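Local atomic coordinates of phenazine biosynthesis protein, PhzF family (Bacillus anthracis, PDB entry 3EDN), a protein that is probably an isomerase-like enzyme of the PhzF family, related to phenazine biosynthesis proteins and built on the diaminopimelate epimerase-like fold. Residues Trp163-Glu176 against Ile192-Tyr205. Sequence-based numbering, arbitrary orientation.
Sequences WTVIVPVKNLDVCE and IPNASIHPICLETY. With SO4 (sulfate ion), chain F.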
loop_
_atom_site.group_PDB
_atom_site.type_symbol
_atom_site.label_atom_id
_atom_site.label_comp_id
_atom_site.label_asym_id
_atom_site.label_seq_id
_atom_site.Cartn_x
_atom_site.Cartn_y
_atom_site.Cartn_z
ATOM N N TRP A 163 14.205 14.868 -19.426
ATOM C CA TRP A 163 15.089 15.750 -20.179
ATOM C C TRP A 163 16.559 15.485 -19.893
ATOM O O TRP A 163 16.992 15.498 -18.732
ATOM C CB TRP A 163 14.775 17.226 -19.888
ATOM C CG TRP A 163 13.523 17.730 -20.560
ATOM C CD1 TRP A 163 12.302 17.944 -19.979
ATOM C CD2 TRP A 163 13.374 18.071 -21.947
ATOM N NE1 TRP A 163 11.400 18.383 -20.919
ATOM C CE2 TRP A 163 12.036 18.487 -22.132
ATOM C CE3 TRP A 163 14.246 18.067 -23.050
ATOM C CZ2 TRP A 163 11.546 18.885 -23.371
ATOM C CZ3 TRP A 163 13.760 18.472 -24.286
ATOM C CH2 TRP A 163 12.418 18.877 -24.433
ATOM N N THR A 164 17.322 15.264 -20.964
ATOM C CA THR A 164 18.782 15.140 -20.880
ATOM C C THR A 164 19.414 16.018 -21.973
ATOM O O THR A 164 18.737 16.404 -22.917
ATOM C CB THR A 164 19.223 13.658 -21.006
ATOM O OG1 THR A 164 20.555 13.505 -20.513
ATOM C CG2 THR A 164 19.124 13.161 -22.456
ATOM N N VAL A 165 20.692 16.344 -21.828
ATOM C CA VAL A 165 21.408 17.099 -22.862
ATOM C C VAL A 165 22.321 16.145 -23.609
ATOM O O VAL A 165 23.237 15.550 -23.017
ATOM C CB VAL A 165 22.262 18.264 -22.279
ATOM C CG1 VAL A 165 22.814 19.131 -23.403
ATOM C CG2 VAL A 165 21.431 19.130 -21.330
ATOM N N ILE A 166 22.061 15.984 -24.905
ATOM C CA ILE A 166 22.928 15.190 -25.752
ATOM C C ILE A 166 24.108 16.080 -26.171
ATOM O O ILE A 166 23.907 17.085 -26.858
ATOM C CB ILE A 166 22.168 14.703 -27.011
ATOM C CG1 ILE A 166 20.966 13.802 -26.637
ATOM C CG2 ILE A 166 23.116 13.984 -27.963
ATOM C CD1 ILE A 166 21.369 12.532 -25.842
ATOM N N VAL A 167 25.316 15.712 -25.749
ATOM C CA VAL A 167 26.537 16.472 -26.006
ATOM C C VAL A 167 27.522 15.633 -26.844
ATOM O O VAL A 167 28.255 14.791 -26.300
ATOM C CB VAL A 167 27.225 16.858 -24.684
ATOM C CG1 VAL A 167 28.452 17.735 -24.955
ATOM C CG2 VAL A 167 26.251 17.592 -23.774
ATOM N N PRO A 168 27.531 15.841 -28.168
ATOM C CA PRO A 168 28.473 15.083 -29.004
ATOM C C PRO A 168 29.935 15.439 -28.704
ATOM O O PRO A 168 30.307 16.628 -28.716
ATOM C CB PRO A 168 28.083 15.486 -30.432
ATOM C CG PRO A 168 26.616 15.955 -30.310
ATOM C CD PRO A 168 26.618 16.677 -28.980
ATOM N N VAL A 169 30.741 14.416 -28.412
ATOM C CA VAL A 169 32.190 14.581 -28.226
ATOM C C VAL A 169 32.962 13.790 -29.297
ATOM O O VAL A 169 32.394 12.951 -30.000
ATOM C CB VAL A 169 32.647 14.227 -26.779
ATOM C CG1 VAL A 169 31.904 15.084 -25.755
ATOM C CG2 VAL A 169 32.429 12.756 -26.509
ATOM N N LYS A 170 34.247 14.083 -29.445
ATOM C CA LYS A 170 34.999 13.564 -30.580
ATOM C C LYS A 170 35.114 12.040 -30.622
ATOM O O LYS A 170 34.931 11.441 -31.676
ATOM C CB LYS A 170 36.382 14.216 -30.646
ATOM C CG LYS A 170 36.364 15.618 -31.270
ATOM C CD LYS A 170 37.755 16.260 -31.200
ATOM C CE LYS A 170 37.848 17.489 -32.099
ATOM N NZ LYS A 170 36.840 18.517 -31.818
ATOM N N ASN A 171 35.409 11.417 -29.482
ATOM C CA ASN A 171 35.685 9.974 -29.469
ATOM C C ASN A 171 35.730 9.379 -28.067
ATOM O O ASN A 171 35.477 10.088 -27.084
ATOM C CB ASN A 171 36.969 9.670 -30.258
ATOM C CG ASN A 171 38.165 10.442 -29.757
ATOM O OD1 ASN A 171 38.298 10.723 -28.567
ATOM N ND2 ASN A 171 39.051 10.799 -30.677
ATOM N N LEU A 172 36.062 8.083 -27.967
ATOM C CA LEU A 172 36.096 7.406 -26.662
ATOM C C LEU A 172 37.186 7.928 -25.735
ATOM O O LEU A 172 37.000 7.989 -24.511
ATOM C CB LEU A 172 36.215 5.894 -26.830
ATOM C CG LEU A 172 35.048 5.215 -27.524
ATOM C CD1 LEU A 172 35.403 3.752 -27.817
ATOM C CD2 LEU A 172 33.735 5.345 -26.714
ATOM N N ASP A 173 38.312 8.338 -26.321
ATOM C CA ASP A 173 39.381 8.914 -25.523
ATOM C C ASP A 173 38.882 10.137 -24.762
ATOM O O ASP A 173 39.248 10.342 -23.610
ATOM C CB ASP A 173 40.595 9.269 -26.389
ATOM C CG ASP A 173 41.387 8.050 -26.805
ATOM O OD1 ASP A 173 41.121 6.969 -26.245
ATOM O OD2 ASP A 173 42.267 8.159 -27.686
ATOM N N VAL A 174 38.030 10.939 -25.402
ATOM C CA VAL A 174 37.414 12.076 -24.728
ATOM C C VAL A 174 36.488 11.602 -23.611
ATOM O O VAL A 174 36.529 12.113 -22.495
ATOM C CB VAL A 174 36.626 12.971 -25.721
ATOM C CG1 VAL A 174 35.810 13.998 -24.975
ATOM C CG2 VAL A 174 37.574 13.643 -26.725
ATOM N N CYS A 175 35.667 10.600 -23.904
ATOM C CA CYS A 175 34.743 10.109 -22.889
ATOM C C CYS A 175 35.478 9.625 -21.646
ATOM O O CYS A 175 34.998 9.839 -20.529
ATOM C CB CYS A 175 33.885 8.986 -23.448
ATOM S SG CYS A 175 32.669 9.550 -24.647
ATOM N N GLU A 176 36.637 8.989 -21.849
ATOM C CA GLU A 176 37.432 8.413 -20.747
ATOM C C GLU A 176 37.956 9.488 -19.793
ATOM O O GLU A 176 38.169 9.222 -18.603
ATOM C CB GLU A 176 38.594 7.566 -21.303
ATOM C CG GLU A 176 38.144 6.277 -22.008
ATOM C CD GLU A 176 39.268 5.507 -22.706
ATOM O OE1 GLU A 176 40.459 5.791 -22.455
ATOM O OE2 GLU A 176 38.950 4.607 -23.515
ATOM N N ILE A 192 16.904 24.432 -19.225
ATOM C CA ILE A 192 16.422 23.321 -18.400
ATOM C C ILE A 192 17.463 22.996 -17.333
ATOM O O ILE A 192 18.252 22.056 -17.472
ATOM C CB ILE A 192 16.121 22.047 -19.233
ATOM C CG1 ILE A 192 15.407 22.403 -20.546
ATOM C CG2 ILE A 192 15.312 21.050 -18.402
ATOM C CD1 ILE A 192 14.892 21.181 -21.328
ATOM N N PRO A 193 17.478 23.790 -16.257
ATOM C CA PRO A 193 18.548 23.734 -15.268
ATOM C C PRO A 193 18.677 22.386 -14.565
ATOM O O PRO A 193 19.752 22.076 -14.062
ATOM C CB PRO A 193 18.161 24.830 -14.258
ATOM C CG PRO A 193 17.164 25.667 -14.945
ATOM C CD PRO A 193 16.467 24.815 -15.939
ATOM N N ASN A 194 17.602 21.600 -14.527
ATOM C CA ASN A 194 17.630 20.321 -13.828
ATOM C C ASN A 194 17.818 19.120 -14.749
ATOM O O ASN A 194 17.624 17.989 -14.328
ATOM C CB ASN A 194 16.370 20.132 -12.969
ATOM C CG ASN A 194 15.135 19.822 -13.794
ATOM O OD1 ASN A 194 14.972 20.315 -14.916
ATOM N ND2 ASN A 194 14.244 19.003 -13.231
ATOM N N ALA A 195 18.203 19.364 -16.001
ATOM C CA ALA A 195 18.461 18.250 -16.927
ATOM C C ALA A 195 19.724 17.495 -16.546
ATOM O O ALA A 195 20.659 18.066 -15.998
ATOM C CB ALA A 195 18.572 18.757 -18.360
ATOM N N SER A 196 19.759 16.197 -16.859
ATOM C CA SER A 196 21.003 15.445 -16.812
ATOM C C SER A 196 21.807 15.781 -18.071
ATOM O O SER A 196 21.288 16.415 -19.004
ATOM C CB SER A 196 20.694 13.953 -16.810
ATOM O OG SER A 196 19.823 13.651 -17.887
ATOM N N ILE A 197 23.073 15.373 -18.087
ATOM C CA ILE A 197 23.933 15.560 -19.252
ATOM C C ILE A 197 24.441 14.216 -19.767
ATOM O O ILE A 197 25.028 13.435 -19.016
ATOM C CB ILE A 197 25.138 16.504 -18.956
ATOM C CG1 ILE A 197 24.623 17.888 -18.538
ATOM C CG2 ILE A 197 26.035 16.609 -20.210
ATOM C CD1 ILE A 197 25.725 18.907 -18.214
ATOM N N HIS A 198 24.209 13.966 -21.060
ATOM C CA HIS A 198 24.522 12.671 -21.637
ATOM C C HIS A 198 25.400 12.801 -22.885
ATOM O O HIS A 198 24.896 12.811 -24.026
ATOM C CB HIS A 198 23.230 11.932 -21.989
ATOM C CG HIS A 198 23.415 10.450 -22.084
ATOM N ND1 HIS A 198 23.032 9.590 -21.079
ATOM C CD2 HIS A 198 24.000 9.682 -23.036
ATOM C CE1 HIS A 198 23.334 8.351 -21.423
ATOM N NE2 HIS A 198 23.939 8.379 -22.599
ATOM N N PRO A 199 26.718 12.905 -22.682
ATOM C CA PRO A 199 27.636 13.002 -23.816
ATOM C C PRO A 199 27.622 11.733 -24.652
ATOM O O PRO A 199 27.400 10.635 -24.124
ATOM C CB PRO A 199 28.998 13.203 -23.153
ATOM C CG PRO A 199 28.684 13.718 -21.763
ATOM C CD PRO A 199 27.413 12.985 -21.387
ATOM N N ILE A 200 27.833 11.887 -25.955
ATOM C CA ILE A 200 27.777 10.768 -26.884
ATOM C C ILE A 200 28.907 10.827 -27.911
ATOM O O ILE A 200 29.492 11.897 -28.157
ATOM C CB ILE A 200 26.425 10.692 -27.645
ATOM C CG1 ILE A 200 26.248 11.901 -28.577
ATOM C CG2 ILE A 200 25.276 10.563 -26.658
ATOM C CD1 ILE A 200 25.139 11.768 -29.572
ATOM N N CYS A 201 29.242 9.670 -28.470
ATOM C CA CYS A 201 30.053 9.635 -29.700
ATOM C C CYS A 201 29.702 8.408 -30.533
ATOM O O CYS A 201 29.073 7.468 -30.036
ATOM C CB CYS A 201 31.551 9.675 -29.403
ATOM S SG CYS A 201 32.145 8.328 -28.363
ATOM N N LEU A 202 30.073 8.407 -31.814
ATOM C CA LEU A 202 29.732 7.273 -32.672
ATOM C C LEU A 202 30.743 6.128 -32.571
ATOM O O LEU A 202 30.403 4.976 -32.881
ATOM C CB LEU A 202 29.574 7.703 -34.135
ATOM C CG LEU A 202 28.434 8.697 -34.400
ATOM C CD1 LEU A 202 28.273 8.942 -35.910
ATOM C CD2 LEU A 202 27.132 8.229 -33.766
ATOM N N GLU A 203 31.972 6.429 -32.156
ATOM C CA GLU A 203 32.947 5.371 -31.844
ATOM C C GLU A 203 32.438 4.554 -30.658
ATOM O O GLU A 203 31.976 5.129 -29.682
ATOM C CB GLU A 203 34.331 5.945 -31.501
ATOM C CG GLU A 203 35.384 4.847 -31.332
ATOM C CD GLU A 203 36.739 5.329 -30.806
ATOM O OE1 GLU A 203 36.853 6.442 -30.277
ATOM O OE2 GLU A 203 37.714 4.550 -30.896
ATOM N N THR A 204 32.560 3.231 -30.730
ATOM C CA THR A 204 32.056 2.383 -29.650
ATOM C C THR A 204 33.051 1.307 -29.228
ATOM O O THR A 204 33.915 0.888 -30.020
ATOM C CB THR A 204 30.736 1.693 -30.047
ATOM O OG1 THR A 204 30.953 0.875 -31.202
ATOM C CG2 THR A 204 29.642 2.707 -30.381
ATOM N N TYR A 205 32.920 0.853 -27.984
ATOM C CA TYR A 205 33.719 -0.267 -27.502
ATOM C C TYR A 205 33.216 -1.600 -28.043
ATOM O O TYR A 205 34.014 -2.492 -28.342
ATOM C CB TYR A 205 33.701 -0.327 -25.973
ATOM C CG TYR A 205 34.441 0.796 -25.299
ATOM C CD1 TYR A 205 35.835 0.848 -25.319
ATOM C CD2 TYR A 205 33.757 1.799 -24.622
ATOM C CE1 TYR A 205 36.529 1.889 -24.691
ATOM C CE2 TYR A 205 34.436 2.832 -23.994
ATOM C CZ TYR A 205 35.820 2.869 -24.029
ATOM O OH TYR A 205 36.477 3.907 -23.400
HETATM S S SO4 F . 12.618 15.410 -15.959
HETATM O O1 SO4 F . 11.298 15.135 -15.391
HETATM O O2 SO4 F . 13.480 14.255 -15.768
HETATM O O3 SO4 F . 12.491 15.782 -17.350
HETATM O O4 SO4 F . 13.221 16.546 -15.274
HETATM O O HOH W 1 33.339 9.161 -32.526
HETATM O O HOH W 2 39.232 7.294 -28.859
#
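Strands 163-168 and 196-201 run parallel, Thr164 beside Ser196 through Pro168 beside Ile200, joined by a ladder that includes His198 N to Val165 O (2.7 Å) and is continued past the strand end by Val169 N to Ile200 O. On one face the hydroxyls Thr164 OG1 and Ser196 OG share a hydrogen bond of 2.7 Å; Thr164 OG1 is turned opposite its own backbone N (chi1 -162°), which brings it over to Ser196. Farther along this face, Ile166 CG2 presses tightly on Ile200 CD1 (3.4 Å), while Val167 CG2 meets Ile197 CG2 on the other. At the start of the pair the Ile192 CD1 methyl lies over the six-membered ring of Trp163, off-centre.

Beyond the strands, Asn171 caps helix 172-177, its OD1 accepting from Val174 N. Glu203 adds a second grip on this helix start: its extended side chain brings OE1 to Leu172 N (2.9 Å), and a water links OE1 to Asp173 N. Leu172 CD1 sits over the centre of the Tyr205 ring, 3.7 Å from its centroid, and Tyr205 OH donates to the anti lone pair of Glu176 OE2 (2.6 Å), the carboxylate nearly coplanar with the ring.

The parallel pair lies between antiparallel neighbours, strands 156-159 and 211-216, in a mixed sheet of the diaminopimelate epimerase-like fold, with helix 230-244 packed on the face carrying Ile166, Pro168 and His198.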